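Local coordinates for protein mandelate racemase/muconate lactonizing enzyme (Roseovarius nubinhibens, PDB 2QDD) that is of unknown specific function but, as a magnesium-dependent member of the mandelate racemase/muconate lactonizing family of the enolase superfamily, probably transforms a carboxylate substrate, at residues 32-40 with 64-72. Numbering follows the deposited sequence.
Sequences RLDSTYLRI and GPGLRAGIA
Arg68 grips the carboxylate of Asp34 end-on with two nearly straight bonds. Arg68 NH1 lies 2.6 Å from Asp34 OD2; Arg68 NH2 lies 2.7 Å from Asp34 OD1. Both oxygens use their syn lone pairs, and the two planes differ by 7°, the geometry of a bidentate salt bridge. The arginine chain is bent at chi3 (-72°), and Gly64 O lies 3.5 Å above the guanidinium plane, over its centre. The same chain passes Thr36, whose OG1 is 3.7 Å from Arg68 CG. Strand and helix run 18° from parallel but diverge: CA atoms are 5.4 Å apart at Asp34 and Gly64, 9.1 Å at Leu38 and Ile71. Across the wider gap Thr36 CG2 and Ile71 CD1 meet tip to tip at 4.1 Å, and Leu38 CD1 stays 4.3 Å from Ile71 CG2, ordinary van der Waals contacts. The closest pair, Asp34 and Arg68, is partly exposed, whereas the more widely spaced Thr36, Leu38, Leu67 and Ile71 are buried, with helix 101-119 adding Ile107 against Leu38 and Tyr102 against Leu67. The contact thus lays helix 64-78 on the antiparallel sheet of the N-terminal capping domain, away from the magnesium site. A methionine in place of Arg68 would probably leave the Asp34 carboxylate without its charged mate and freer to turn. The paired in-plane bonds probably balance the two charges and fix the carboxylate's rotation against the helix's first turns.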
loop_
_atom_site.group_PDB
_atom_site.type_symbol
_atom_site.label_atom_id
_atom_site.label_comp_id
_atom_site.label_asym_id
_atom_site.label_seq_id
_atom_site.Cartn_x
_atom_site.Cartn_y
_atom_site.Cartn_z
ATOM N N ARG A 32 5.230 -31.651 -35.480
ATOM C CA ARG A 32 4.994 -32.830 -34.658
ATOM C C ARG A 32 5.296 -32.577 -33.183
ATOM O O ARG A 32 5.986 -31.613 -32.830
ATOM C CB ARG A 32 5.812 -34.022 -35.170
ATOM C CG ARG A 32 7.308 -33.750 -35.326
ATOM C CD ARG A 32 7.881 -34.405 -36.580
ATOM N NE ARG A 32 7.193 -35.649 -36.920
ATOM C CZ ARG A 32 6.729 -35.948 -38.130
ATOM N NH1 ARG A 32 6.113 -37.107 -38.330
ATOM N NH2 ARG A 32 6.883 -35.100 -39.140
ATOM N N LEU A 33 4.782 -33.459 -32.332
ATOM C CA LEU A 33 4.998 -33.360 -30.897
ATOM C C LEU A 33 5.829 -34.528 -30.384
ATOM O O LEU A 33 5.668 -35.661 -30.833
ATOM C CB LEU A 33 3.661 -33.289 -30.152
ATOM C CG LEU A 33 2.766 -32.060 -30.348
ATOM C CD1 LEU A 33 1.552 -32.154 -29.448
ATOM C CD2 LEU A 33 3.502 -30.752 -30.097
ATOM N N ASP A 34 6.719 -34.229 -29.444
ATOM C CA ASP A 34 7.549 -35.230 -28.787
ATOM C C ASP A 34 6.859 -35.586 -27.473
ATOM O O ASP A 34 7.002 -34.881 -26.465
ATOM C CB ASP A 34 8.957 -34.647 -28.554
ATOM C CG ASP A 34 9.910 -35.604 -27.842
ATOM O OD1 ASP A 34 11.136 -35.448 -28.039
ATOM O OD2 ASP A 34 9.477 -36.484 -27.067
ATOM N N SER A 35 6.110 -36.684 -27.498
ATOM C CA SER A 35 5.407 -37.165 -26.320
ATOM C C SER A 35 6.195 -38.246 -25.602
ATOM O O SER A 35 6.842 -39.079 -26.228
ATOM C CB SER A 35 4.030 -37.702 -26.700
ATOM O OG SER A 35 3.287 -38.041 -25.547
ATOM N N THR A 36 6.128 -38.218 -24.278
ATOM C CA THR A 36 6.671 -39.273 -23.447
ATOM C C THR A 36 5.511 -39.974 -22.750
ATOM O O THR A 36 4.714 -39.328 -22.068
ATOM C CB THR A 36 7.645 -38.690 -22.401
ATOM O OG1 THR A 36 8.703 -37.998 -23.072
ATOM C CG2 THR A 36 8.244 -39.782 -21.540
ATOM N N TYR A 37 5.412 -41.288 -22.951
ATOM C CA TYR A 37 4.609 -42.163 -22.088
ATOM C C TYR A 37 5.489 -42.795 -21.018
ATOM O O TYR A 37 6.603 -43.237 -21.295
ATOM C CB TYR A 37 3.945 -43.278 -22.898
ATOM C CG TYR A 37 2.609 -42.935 -23.530
ATOM C CD1 TYR A 37 1.645 -43.925 -23.723
ATOM C CD2 TYR A 37 2.311 -41.634 -23.950
ATOM C CE1 TYR A 37 0.421 -43.633 -24.312
ATOM C CE2 TYR A 37 1.087 -41.331 -24.536
ATOM C CZ TYR A 37 0.146 -42.335 -24.715
ATOM O OH TYR A 37 -1.067 -42.043 -25.296
ATOM N N LEU A 38 4.975 -42.840 -19.797
ATOM C CA LEU A 38 5.660 -43.497 -18.702
ATOM C C LEU A 38 4.775 -44.592 -18.115
ATOM O O LEU A 38 3.593 -44.368 -17.858
ATOM C CB LEU A 38 6.054 -42.475 -17.637
ATOM C CG LEU A 38 6.619 -42.991 -16.311
ATOM C CD1 LEU A 38 8.052 -43.507 -16.435
ATOM C CD2 LEU A 38 6.535 -41.900 -15.287
ATOM N N ARG A 39 5.355 -45.776 -17.928
ATOM C CA ARG A 39 4.676 -46.886 -17.265
ATOM C C ARG A 39 5.341 -47.127 -15.924
ATOM O O ARG A 39 6.556 -47.298 -15.860
ATOM C CB ARG A 39 4.747 -48.159 -18.124
ATOM C CG ARG A 39 4.191 -49.402 -17.431
ATOM C CD ARG A 39 4.245 -50.638 -18.307
ATOM N NE ARG A 39 5.604 -51.130 -18.507
ATOM C CZ ARG A 39 5.997 -51.853 -19.553
ATOM N NH1 ARG A 39 5.133 -52.176 -20.512
ATOM N NH2 ARG A 39 7.262 -52.250 -19.641
ATOM N N ILE A 40 4.543 -47.129 -14.862
ATOM C CA ILE A 40 5.031 -47.467 -13.528
ATOM C C ILE A 40 4.475 -48.822 -13.098
ATOM O O ILE A 40 3.258 -48.986 -12.948
ATOM C CB ILE A 40 4.645 -46.392 -12.466
ATOM C CG1 ILE A 40 5.155 -45.004 -12.881
ATOM C CG2 ILE A 40 5.168 -46.791 -11.090
ATOM C CD1 ILE A 40 5.165 -43.973 -11.757
ATOM N N GLY A 64 10.789 -32.363 -24.745
ATOM C CA GLY A 64 10.895 -33.827 -24.818
ATOM C C GLY A 64 12.186 -34.483 -24.341
ATOM O O GLY A 64 12.139 -35.334 -23.446
ATOM N N PRO A 65 13.346 -34.107 -24.929
ATOM C CA PRO A 65 14.614 -34.674 -24.449
ATOM C C PRO A 65 14.922 -34.377 -22.978
ATOM O O PRO A 65 15.492 -35.224 -22.288
ATOM C CB PRO A 65 15.663 -34.031 -25.366
ATOM C CG PRO A 65 14.908 -33.590 -26.569
ATOM C CD PRO A 65 13.563 -33.191 -26.066
ATOM N N GLY A 66 14.524 -33.199 -22.499
ATOM C CA GLY A 66 14.664 -32.866 -21.079
ATOM C C GLY A 66 13.755 -33.652 -20.163
ATOM O O GLY A 66 14.115 -33.933 -19.019
ATOM N N LEU A 67 12.577 -34.006 -20.669
ATOM C CA LEU A 67 11.611 -34.808 -19.917
ATOM C C LEU A 67 12.161 -36.201 -19.623
ATOM O O LEU A 67 12.101 -36.676 -18.486
ATOM C CB LEU A 67 10.280 -34.903 -20.676
ATOM C CG LEU A 67 8.979 -34.882 -19.869
ATOM C CD1 LEU A 67 7.814 -34.385 -20.721
ATOM C CD2 LEU A 67 8.646 -36.227 -19.245
ATOM N N ARG A 68 12.715 -36.839 -20.649
ATOM C CA ARG A 68 13.317 -38.162 -20.503
ATOM C C ARG A 68 14.599 -38.154 -19.680
ATOM O O ARG A 68 14.824 -39.072 -18.884
ATOM C CB ARG A 68 13.527 -38.805 -21.871
ATOM C CG ARG A 68 12.209 -39.180 -22.552
ATOM C CD ARG A 68 12.423 -39.775 -23.929
ATOM N NE ARG A 68 12.847 -38.781 -24.915
ATOM C CZ ARG A 68 12.018 -38.054 -25.659
ATOM N NH1 ARG A 68 10.704 -38.192 -25.529
ATOM N NH2 ARG A 68 12.505 -37.184 -26.533
ATOM N N ALA A 69 15.417 -37.108 -19.849
ATOM C CA ALA A 69 16.600 -36.882 -18.996
ATOM C C ALA A 69 16.248 -36.665 -17.530
ATOM O O ALA A 69 16.949 -37.145 -16.642
ATOM C CB ALA A 69 17.443 -35.719 -19.523
ATOM N N GLY A 70 15.152 -35.948 -17.285
ATOM C CA GLY A 70 14.631 -35.750 -15.937
ATOM C C GLY A 70 14.163 -37.027 -15.268
ATOM O O GLY A 70 14.456 -37.248 -14.089
ATOM N N ILE A 71 13.431 -37.863 -16.013
ATOM C CA ILE A 71 13.014 -39.189 -15.514
ATOM C C ILE A 71 14.209 -40.079 -15.112
ATOM O O ILE A 71 14.194 -40.679 -14.036
ATOM C CB ILE A 71 12.057 -39.922 -16.491
ATOM C CG1 ILE A 71 10.744 -39.141 -16.638
ATOM C CG2 ILE A 71 11.741 -41.344 -15.987
ATOM C CD1 ILE A 71 9.888 -39.560 -17.829
ATOM N N ALA A 72 15.240 -40.116 -15.961
ATOM C CA ALA A 72 16.529 -40.756 -15.651
ATOM C C ALA A 72 17.106 -40.363 -14.291
ATOM O O ALA A 72 17.472 -41.230 -13.496
ATOM C CB ALA A 72 17.558 -40.470 -16.770
#